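Long-range contacts in cellulose hydrolase (Bacillus licheniformis, PDB 4YZT), which hydrolyses beta-1,4-glucosidic bonds of cellulose as a tri-modular family 5 (subfamily 4) endoglucanase: residues S124-S129 with T164-Y169; A464-V469 with P486-D491; D514-F519 with V529-I534. All blocks are in the same frame, centred on the assembly; numbering follows the deposited sequence.

The three contacts follow one another along the chain, each closing before the next opens. Interaction 1 belongs to the family 5 catalytic domain, an eight-stranded parallel beta/alpha barrel, where it joins loops following strands 110-114 and 155-158. Interaction 3 lies within, and interaction 2 at the edge of, the C-terminal mixed sheet, whose strand order is 440-444, 527-535, 515-522, 462-470. Their centres are 12 Å apart, and the backbones of 462-470 and 515-522 pair directly, with Lys467 O 2.9 Å from Thr518 N. Interaction 1 is remote, its centre 36 Å from that of interaction 2 and 45 Å from that of interaction 3. Interaction 3 thus pairs two strands, and interaction 2 lays a loop against the outer strand next to them.

Interaction 1 (S124-S129 with T164-Y169); sequences SRMGNS and TGMSAY
Gly127 N and Gly165 O form the hydrogen bond between these two barrel loops, at 3.0 Å but with an N-H...O angle of only 126°, so it is weak. A softer polar contact accompanies it: the CA-H of Ser124 meets Thr164 O at 3.2 Å between CA and O.

Apolar contacts supply the rest. Met126 and Met166 cross with their CB atoms 3.8 Å apart. Near its far end the Met166 chain bends (chi3 81°), which puts CE 4.0 Å from Met126 CG; an unbranched thioether suits such a fold-back. Thr164 CG2 rests on Ser124 CB, small groups that let the backbones draw close.

Both glycines are explained by this closeness. A beta carbon on Gly165 would run into Ser124 O, and one on Gly127 into Gly165 O; Gly165 also has positive phi (80°), which favours glycine.

Met126 O accepts a bond from Gln170 NE2 on helix 168-184, and Leu134 of helix 130-147 packs on Met126. The loop carrying Thr164 follows Glu162 of the glycan pocket, but that threonine's side chain lies about 11 Å from the bound sugar, which the contact does not touch. The chemistry implies cohesion from close fit and buried methionines more than strong hydrogen bonding.

Interaction 2 (A464-V469 with P486-D491); sequences ATVKGV and PYLNYD
A single beta bridge, Lys467 with Tyr487, lays the 486-488 part of a loop against strand 462-470, an outermost strand of the C-terminal mixed sheet; the strand's other edge pairs with 515-522. Two backbone bonds flank the bridge. Leu488 N donates to Val466 O at 2.9 Å, almost straight (175°), and Gly468 N donates to Pro486 O, also at 2.9 Å. Pro486 needs no N-H of its own here, since its part in the backbone pairing is played by its carbonyl.

The bridged pair also meets through its side chains. Lys467 CB sits over the centre of the Tyr487 ring, a CH-pi contact 3.7 Å from the centroid. With CG between the backbone N and the carbonyl carbon (chi1 59°) and the chain extended beyond, the lysine runs on across the ring until its CD lies 3.9 Å from Tyr487 CZ. A long aliphatic chain with a charged tip thus covers an aromatic face and still reaches water. At the ring's edge stands Thr465 OG1, 3.9 Å from Tyr487 CD2.

Val469 CG2 packs beside Pro486 CB, and Val466 CG1 meets Leu488 CD1, the latter two being buried, branched residues. Asn489 OD1 accepts from Trp235 N, tying this loop to the catalytic domain. Tyr487 OH is bonded to Glu520 OE2 and accepts from a water that itself accepts a 2.7 Å bond from Lys467 NZ.

Interaction 3 (D514-F519 with V529-I534); sequences DSTFTF and VVKVKI
Ser515 and Val532 form a hydrogen-bonded antiparallel pair: Ser515 N donates to Val532 O. In return Val532 N gives a 2.7 Å bond to Ser515 O. Phe517 and Val530 repeat this two-way exchange, so all four N-H groups and carbonyls of the two pairs are used. Ser515 O also accepts from a water bound to Lys533 NZ.

Beyond Ser515 a side chain extends the ladder: Asp514 OD1 takes Ile534 N at 3.0 Å, nearly straight (167°), and a water that also donates to Ile534 O. An alanine here would probably leave Ile534 N without this acceptor and that water without one of its mates. Asp514 OD2 lies 4.2 Å from Lys533 NZ, too far for a salt bridge, though the opposite charges should still attract.

On the face of Thr516, Lys531 turns at its end (chi4 -62°) so that NZ donates to Thr516 OG1 at 2.8 Å; that hydroxyl is also bonded to Asp471 OD1.

The face of Phe517, Val530 and Val532 is largely apolar, though Ser515, its OG bonded to Ser513 O, shares it. Phe517 CD2 lies 3.8 Å from Val532 CG2, and Phe519 CE1 touches Val530 CG2, with Leu503 packing on both rings. Beta-branched valines suit the extended backbone. The chemistry implies a bonded backbone and polar end, with the Thr516-Lys531 bond on one face and mainly aromatic and valine packing on the other.

Interaction 1 (S124-S129 with T164-Y169)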
loop_
_atom_site.group_PDB
_atom_site.type_symbol
_atom_site.label_atom_id
_atom_site.label_comp_id
_atom_site.label_asym_id
_atom_site.label_seq_id
_atom_site.Cartn_x
_atom_site.Cartn_y
_atom_site.Cartn_z
ATOM N N SER A 124 -9.133 -21.236 8.587
ATOM C CA SER A 124 -8.502 -21.204 9.915
ATOM C C SER A 124 -9.168 -22.170 10.912
ATOM O O SER A 124 -8.726 -22.305 12.056
ATOM C CB SER A 124 -8.507 -19.775 10.473
ATOM O OG SER A 124 -9.832 -19.285 10.543
ATOM N N ARG A 125 -10.210 -22.862 10.463
ATOM C CA ARG A 125 -10.768 -23.981 11.214
ATOM C C ARG A 125 -9.850 -25.217 11.170
ATOM O O ARG A 125 -10.132 -26.228 11.834
ATOM C CB ARG A 125 -12.155 -24.339 10.671
ATOM C CG ARG A 125 -13.249 -23.391 11.108
ATOM N N MET A 126 -8.770 -25.137 10.385
ATOM C CA MET A 126 -7.778 -26.224 10.289
ATOM C C MET A 126 -7.300 -26.740 11.646
ATOM O O MET A 126 -7.174 -27.946 11.839
ATOM C CB MET A 126 -6.550 -25.775 9.482
ATOM C CG MET A 126 -6.678 -25.967 7.989
ATOM S SD MET A 126 -6.536 -27.700 7.509
ATOM C CE MET A 126 -4.790 -27.988 7.784
ATOM N N GLY A 127 -7.017 -25.834 12.577
ATOM C CA GLY A 127 -6.504 -26.250 13.873
ATOM C C GLY A 127 -7.450 -27.167 14.633
ATOM O O GLY A 127 -7.042 -28.208 15.154
ATOM N N ASN A 128 -8.720 -26.771 14.677
ATOM C CA ASN A 128 -9.763 -27.468 15.419
ATOM C C ASN A 128 -10.400 -28.630 14.645
ATOM O O ASN A 128 -10.888 -29.607 15.239
ATOM C CB ASN A 128 -10.846 -26.461 15.815
ATOM C CG ASN A 128 -11.884 -27.057 16.725
ATOM O OD1 ASN A 128 -12.950 -27.489 16.283
ATOM N ND2 ASN A 128 -11.582 -27.088 18.011
ATOM N N SER A 129 -10.399 -28.523 13.322
ATOM C CA SER A 129 -11.108 -29.478 12.478
ATOM C C SER A 129 -10.345 -29.778 11.199
ATOM O O SER A 129 -10.844 -29.535 10.095
ATOM C CB SER A 129 -12.496 -28.948 12.127
ATOM O OG SER A 129 -13.217 -28.607 13.300
ATOM N N THR A 164 -3.806 -18.767 8.474
ATOM C CA THR A 164 -3.778 -18.650 9.928
ATOM C C THR A 164 -4.608 -19.746 10.620
ATOM O O THR A 164 -5.344 -20.491 9.968
ATOM C CB THR A 164 -4.278 -17.267 10.343
ATOM O OG1 THR A 164 -4.004 -17.059 11.731
ATOM C CG2 THR A 164 -5.773 -17.148 10.052
ATOM N N GLY A 165 -4.464 -19.868 11.936
ATOM C CA GLY A 165 -5.310 -20.766 12.717
ATOM C C GLY A 165 -4.889 -22.223 12.655
ATOM O O GLY A 165 -5.683 -23.120 12.945
ATOM N N MET A 166 -3.634 -22.459 12.280
ATOM C CA MET A 166 -3.089 -23.811 12.193
ATOM C C MET A 166 -1.625 -23.771 12.619
ATOM O O MET A 166 -1.026 -22.703 12.672
ATOM C CB MET A 166 -3.223 -24.365 10.770
ATOM C CG MET A 166 -2.279 -23.721 9.758
ATOM S SD MET A 166 -2.683 -24.144 8.041
ATOM C CE MET A 166 -4.015 -22.967 7.723
ATOM N N SER A 167 -1.052 -24.929 12.928
ATOM C CA SER A 167 0.352 -24.997 13.310
ATOM C C SER A 167 1.260 -24.885 12.084
ATOM O O SER A 167 0.791 -24.934 10.948
ATOM C CB SER A 167 0.639 -26.300 14.056
ATOM O OG SER A 167 0.536 -27.415 13.183
ATOM N N ALA A 168 2.560 -24.721 12.320
ATOM C CA ALA A 168 3.523 -24.655 11.231
ATOM C C ALA A 168 3.559 -25.986 10.494
ATOM O O ALA A 168 3.751 -26.036 9.279
ATOM C CB ALA A 168 4.905 -24.296 11.757
ATOM N N TYR A 169 3.359 -27.064 11.239
ATOM C CA TYR A 169 3.315 -28.401 10.664
ATOM C C TYR A 169 2.130 -28.550 9.722
ATOM O O TYR A 169 2.248 -29.119 8.633
ATOM C CB TYR A 169 3.234 -29.454 11.769
ATOM C CG TYR A 169 3.212 -30.853 11.244
ATOM C CD1 TYR A 169 4.398 -31.561 11.088
ATOM C CD2 TYR A 169 2.019 -31.482 10.909
ATOM C CE1 TYR A 169 4.401 -32.846 10.606
ATOM C CE2 TYR A 169 2.012 -32.777 10.420
ATOM C CZ TYR A 169 3.210 -33.452 10.271
ATOM O OH TYR A 169 3.249 -34.750 9.799
#

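Interaction 2 (A464-V469 with P486-D491)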
loop_
_atom_site.group_PDB
_atom_site.type_symbol
_atom_site.label_atom_id
_atom_site.label_comp_id
_atom_site.label_asym_id
_atom_site.label_seq_id
_atom_site.Cartn_x
_atom_site.Cartn_y
_atom_site.Cartn_z
ATOM N N ALA A 464 -2.310 15.828 9.283
ATOM C CA ALA A 464 -1.173 14.925 9.442
ATOM C C ALA A 464 -1.476 13.782 10.415
ATOM O O ALA A 464 -1.374 12.600 10.061
ATOM C CB ALA A 464 0.032 15.703 9.914
ATOM N N THR A 465 -1.841 14.144 11.647
ATOM C CA THR A 465 -2.226 13.154 12.647
ATOM C C THR A 465 -3.073 13.833 13.736
ATOM O O THR A 465 -3.299 15.041 13.695
ATOM C CB THR A 465 -0.980 12.458 13.265
ATOM O OG1 THR A 465 -1.400 11.412 14.159
ATOM C CG2 THR A 465 -0.127 13.447 14.025
ATOM N N VAL A 466 -3.566 13.057 14.692
ATOM C CA VAL A 466 -4.389 13.604 15.763
ATOM C C VAL A 466 -4.004 12.932 17.084
ATOM O O VAL A 466 -3.767 11.732 17.097
ATOM C CB VAL A 466 -5.907 13.367 15.517
ATOM C CG1 VAL A 466 -6.743 14.168 16.529
ATOM C CG2 VAL A 466 -6.303 13.716 14.094
ATOM N N LYS A 467 -3.949 13.691 18.182
ATOM C CA LYS A 467 -3.833 13.083 19.511
ATOM C C LYS A 467 -5.022 13.521 20.365
ATOM O O LYS A 467 -5.643 14.569 20.105
ATOM C CB LYS A 467 -2.511 13.444 20.194
ATOM C CG LYS A 467 -2.286 14.945 20.402
ATOM C CD LYS A 467 -1.136 15.220 21.371
ATOM C CE LYS A 467 -0.780 16.707 21.425
ATOM N NZ LYS A 467 0.390 16.959 22.324
ATOM N N GLY A 468 -5.336 12.715 21.374
ATOM C CA GLY A 468 -6.457 12.990 22.250
ATOM C C GLY A 468 -6.095 12.686 23.686
ATOM O O GLY A 468 -5.553 11.623 23.981
ATOM N N VAL A 469 -6.412 13.628 24.572
ATOM C CA VAL A 469 -5.968 13.608 25.960
ATOM C C VAL A 469 -7.155 13.864 26.887
ATOM O O VAL A 469 -8.015 14.688 26.576
ATOM C CB VAL A 469 -4.865 14.674 26.178
ATOM C CG1 VAL A 469 -4.628 14.936 27.629
ATOM C CG2 VAL A 469 -3.569 14.266 25.472
ATOM N N PRO A 486 -0.998 9.202 23.332
ATOM C CA PRO A 486 -2.296 9.838 23.097
ATOM C C PRO A 486 -2.605 9.912 21.618
ATOM O O PRO A 486 -3.710 10.319 21.234
ATOM C CB PRO A 486 -2.103 11.229 23.699
ATOM C CG PRO A 486 -0.655 11.531 23.372
ATOM C CD PRO A 486 0.064 10.202 23.564
ATOM N N TYR A 487 -1.652 9.514 20.782
ATOM C CA TYR A 487 -1.854 9.652 19.339
ATOM C C TYR A 487 -2.795 8.575 18.817
ATOM O O TYR A 487 -2.711 7.405 19.199
ATOM C CB TYR A 487 -0.515 9.644 18.590
ATOM C CG TYR A 487 0.153 11.003 18.673
ATOM C CD1 TYR A 487 1.043 11.293 19.684
ATOM C CD2 TYR A 487 -0.161 12.007 17.763
ATOM C CE1 TYR A 487 1.631 12.534 19.786
ATOM C CE2 TYR A 487 0.423 13.252 17.849
ATOM C CZ TYR A 487 1.316 13.511 18.857
ATOM O OH TYR A 487 1.907 14.749 18.948
ATOM N N LEU A 488 -3.720 9.011 17.966
ATOM C CA LEU A 488 -4.750 8.165 17.378
ATOM C C LEU A 488 -4.294 7.552 16.048
ATOM O O LEU A 488 -3.210 7.871 15.541
ATOM C CB LEU A 488 -6.038 8.974 17.165
ATOM C CG LEU A 488 -6.587 9.741 18.384
ATOM C CD1 LEU A 488 -7.837 10.511 17.987
ATOM C CD2 LEU A 488 -6.907 8.785 19.517
ATOM N N ASN A 489 -5.135 6.697 15.469
ATOM C CA ASN A 489 -4.781 5.979 14.240
ATOM C C ASN A 489 -5.620 6.414 13.047
ATOM O O ASN A 489 -6.848 6.477 13.124
ATOM C CB ASN A 489 -4.937 4.471 14.435
ATOM C CG ASN A 489 -3.952 3.888 15.454
ATOM O OD1 ASN A 489 -2.972 4.520 15.828
ATOM N ND2 ASN A 489 -4.214 2.657 15.882
ATOM N N TYR A 490 -4.954 6.709 11.934
ATOM C CA TYR A 490 -5.648 7.094 10.703
ATOM C C TYR A 490 -6.767 6.123 10.308
ATOM O O TYR A 490 -6.617 4.905 10.430
ATOM C CB TYR A 490 -4.648 7.205 9.555
ATOM C CG TYR A 490 -5.298 7.429 8.201
ATOM C CD1 TYR A 490 -5.905 8.641 7.890
ATOM C CD2 TYR A 490 -5.307 6.425 7.238
ATOM C CE1 TYR A 490 -6.499 8.852 6.650
ATOM C CE2 TYR A 490 -5.898 6.629 5.994
ATOM C CZ TYR A 490 -6.493 7.846 5.712
ATOM O OH TYR A 490 -7.085 8.054 4.482
ATOM N N ASP A 491 -7.885 6.699 9.867
ATOM C CA ASP A 491 -9.039 5.989 9.309
ATOM C C ASP A 491 -9.893 5.358 10.415
ATOM O O ASP A 491 -11.077 5.646 10.487
ATOM C CB ASP A 491 -8.609 4.929 8.281
ATOM C CG ASP A 491 -9.663 4.672 7.213
ATOM O OD1 ASP A 491 -10.444 5.590 6.877
ATOM O OD2 ASP A 491 -9.699 3.540 6.692
HETATM O O HOH W 1 -1.583 8.762 13.525
HETATM O O HOH W 2 2.584 15.674 21.476
#

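Interaction 3 (D514-F519 with V529-I534)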
loop_
_atom_site.group_PDB
_atom_site.type_symbol
_atom_site.label_atom_id
_atom_site.label_comp_id
_atom_site.label_asym_id
_atom_site.label_seq_id
_atom_site.Cartn_x
_atom_site.Cartn_y
_atom_site.Cartn_z
ATOM N N ASP A 514 -14.403 15.363 29.966
ATOM C CA ASP A 514 -13.954 16.390 29.030
ATOM C C ASP A 514 -12.522 16.140 28.509
ATOM O O ASP A 514 -11.595 15.869 29.275
ATOM C CB ASP A 514 -14.060 17.765 29.686
ATOM C CG ASP A 514 -15.487 18.117 30.062
ATOM O OD1 ASP A 514 -16.419 17.347 29.724
ATOM O OD2 ASP A 514 -15.679 19.175 30.694
ATOM N N SER A 515 -12.363 16.209 27.193
ATOM C CA SER A 515 -11.097 15.853 26.541
ATOM C C SER A 515 -10.708 16.885 25.494
ATOM O O SER A 515 -11.551 17.650 25.008
ATOM C CB SER A 515 -11.186 14.467 25.882
ATOM O OG SER A 515 -11.525 13.476 26.844
ATOM N N THR A 516 -9.421 16.903 25.162
ATOM C CA THR A 516 -8.881 17.846 24.201
ATOM C C THR A 516 -8.205 17.074 23.075
ATOM O O THR A 516 -7.352 16.221 23.331
ATOM C CB THR A 516 -7.867 18.812 24.864
ATOM O OG1 THR A 516 -8.531 19.585 25.874
ATOM C CG2 THR A 516 -7.253 19.750 23.829
ATOM N N PHE A 517 -8.607 17.360 21.839
ATOM C CA PHE A 517 -8.001 16.748 20.662
ATOM C C PHE A 517 -7.163 17.760 19.908
ATOM O O PHE A 517 -7.592 18.894 19.694
ATOM C CB PHE A 517 -9.068 16.162 19.741
ATOM C CG PHE A 517 -9.794 15.003 20.343
ATOM C CD1 PHE A 517 -9.367 13.711 20.106
ATOM C CD2 PHE A 517 -10.891 15.211 21.169
ATOM C CE1 PHE A 517 -10.030 12.631 20.696
ATOM C CE2 PHE A 517 -11.561 14.151 21.745
ATOM C CZ PHE A 517 -11.126 12.858 21.512
ATOM N N THR A 518 -5.959 17.353 19.532
ATOM C CA THR A 518 -5.076 18.216 18.765
ATOM C C THR A 518 -4.916 17.661 17.358
ATOM O O THR A 518 -4.315 16.594 17.162
ATOM C CB THR A 518 -3.693 18.363 19.432
ATOM O OG1 THR A 518 -3.836 18.880 20.767
ATOM C CG2 THR A 518 -2.803 19.303 18.620
ATOM N N PHE A 519 -5.469 18.383 16.386
ATOM C CA PHE A 519 -5.346 18.009 14.983
ATOM C C PHE A 519 -4.066 18.623 14.427
ATOM O O PHE A 519 -4.032 19.813 14.124
ATOM C CB PHE A 519 -6.576 18.463 14.182
ATOM C CG PHE A 519 -7.824 17.700 14.520
ATOM C CD1 PHE A 519 -8.574 18.039 15.633
ATOM C CD2 PHE A 519 -8.233 16.630 13.736
ATOM C CE1 PHE A 519 -9.718 17.324 15.967
ATOM C CE2 PHE A 519 -9.370 15.915 14.054
ATOM C CZ PHE A 519 -10.120 16.265 15.179
ATOM N N VAL A 529 -6.787 22.884 17.695
ATOM C CA VAL A 529 -7.151 22.282 18.974
ATOM C C VAL A 529 -8.663 22.294 19.185
ATOM O O VAL A 529 -9.309 23.347 19.119
ATOM C CB VAL A 529 -6.469 23.017 20.152
ATOM C CG1 VAL A 529 -6.912 22.442 21.477
ATOM C CG2 VAL A 529 -4.951 22.963 20.025
ATOM N N VAL A 530 -9.225 21.122 19.443
ATOM C CA VAL A 530 -10.667 20.983 19.609
ATOM C C VAL A 530 -10.968 20.352 20.956
ATOM O O VAL A 530 -10.431 19.284 21.280
ATOM C CB VAL A 530 -11.306 20.109 18.499
ATOM C CG1 VAL A 530 -12.814 19.977 18.726
ATOM C CG2 VAL A 530 -11.005 20.686 17.115
ATOM N N LYS A 531 -11.827 21.002 21.731
ATOM C CA LYS A 531 -12.228 20.476 23.031
ATOM C C LYS A 531 -13.557 19.755 22.910
ATOM O O LYS A 531 -14.464 20.228 22.236
ATOM C CB LYS A 531 -12.305 21.603 24.069
ATOM C CG LYS A 531 -10.936 22.199 24.369
ATOM C CD LYS A 531 -10.939 23.095 25.584
ATOM C CE LYS A 531 -9.513 23.511 25.930
ATOM N NZ LYS A 531 -8.647 22.339 26.272
ATOM N N VAL A 532 -13.667 18.594 23.543
ATOM C CA VAL A 532 -14.921 17.857 23.505
ATOM C C VAL A 532 -15.421 17.629 24.931
ATOM O O VAL A 532 -14.746 16.987 25.741
ATOM C CB VAL A 532 -14.765 16.514 22.753
ATOM C CG1 VAL A 532 -16.044 15.703 22.820
ATOM C CG2 VAL A 532 -14.364 16.766 21.292
ATOM N N LYS A 533 -16.590 18.192 25.228
ATOM C CA LYS A 533 -17.223 18.046 26.534
ATOM C C LYS A 533 -18.157 16.837 26.545
ATOM O O LYS A 533 -18.823 16.540 25.551
ATOM C CB LYS A 533 -18.006 19.311 26.907
ATOM C CG LYS A 533 -17.240 20.612 26.753
ATOM C CD LYS A 533 -16.015 20.657 27.641
ATOM C CE LYS A 533 -15.228 21.936 27.405
ATOM N NZ LYS A 533 -13.859 21.887 27.996
ATOM N N ILE A 534 -18.207 16.149 27.678
ATOM C CA ILE A 534 -19.014 14.946 27.816
ATOM C C ILE A 534 -20.173 15.155 28.793
ATOM O O ILE A 534 -19.968 15.628 29.910
ATOM C CB ILE A 534 -18.144 13.752 28.290
ATOM C CG1 ILE A 534 -17.141 13.370 27.205
ATOM C CG2 ILE A 534 -19.008 12.557 28.650
ATOM C CD1 ILE A 534 -17.791 13.132 25.855
HETATM O O HOH W 3 -18.865 18.273 30.618
HETATM O O HOH W 4 -12.240 19.724 27.068
#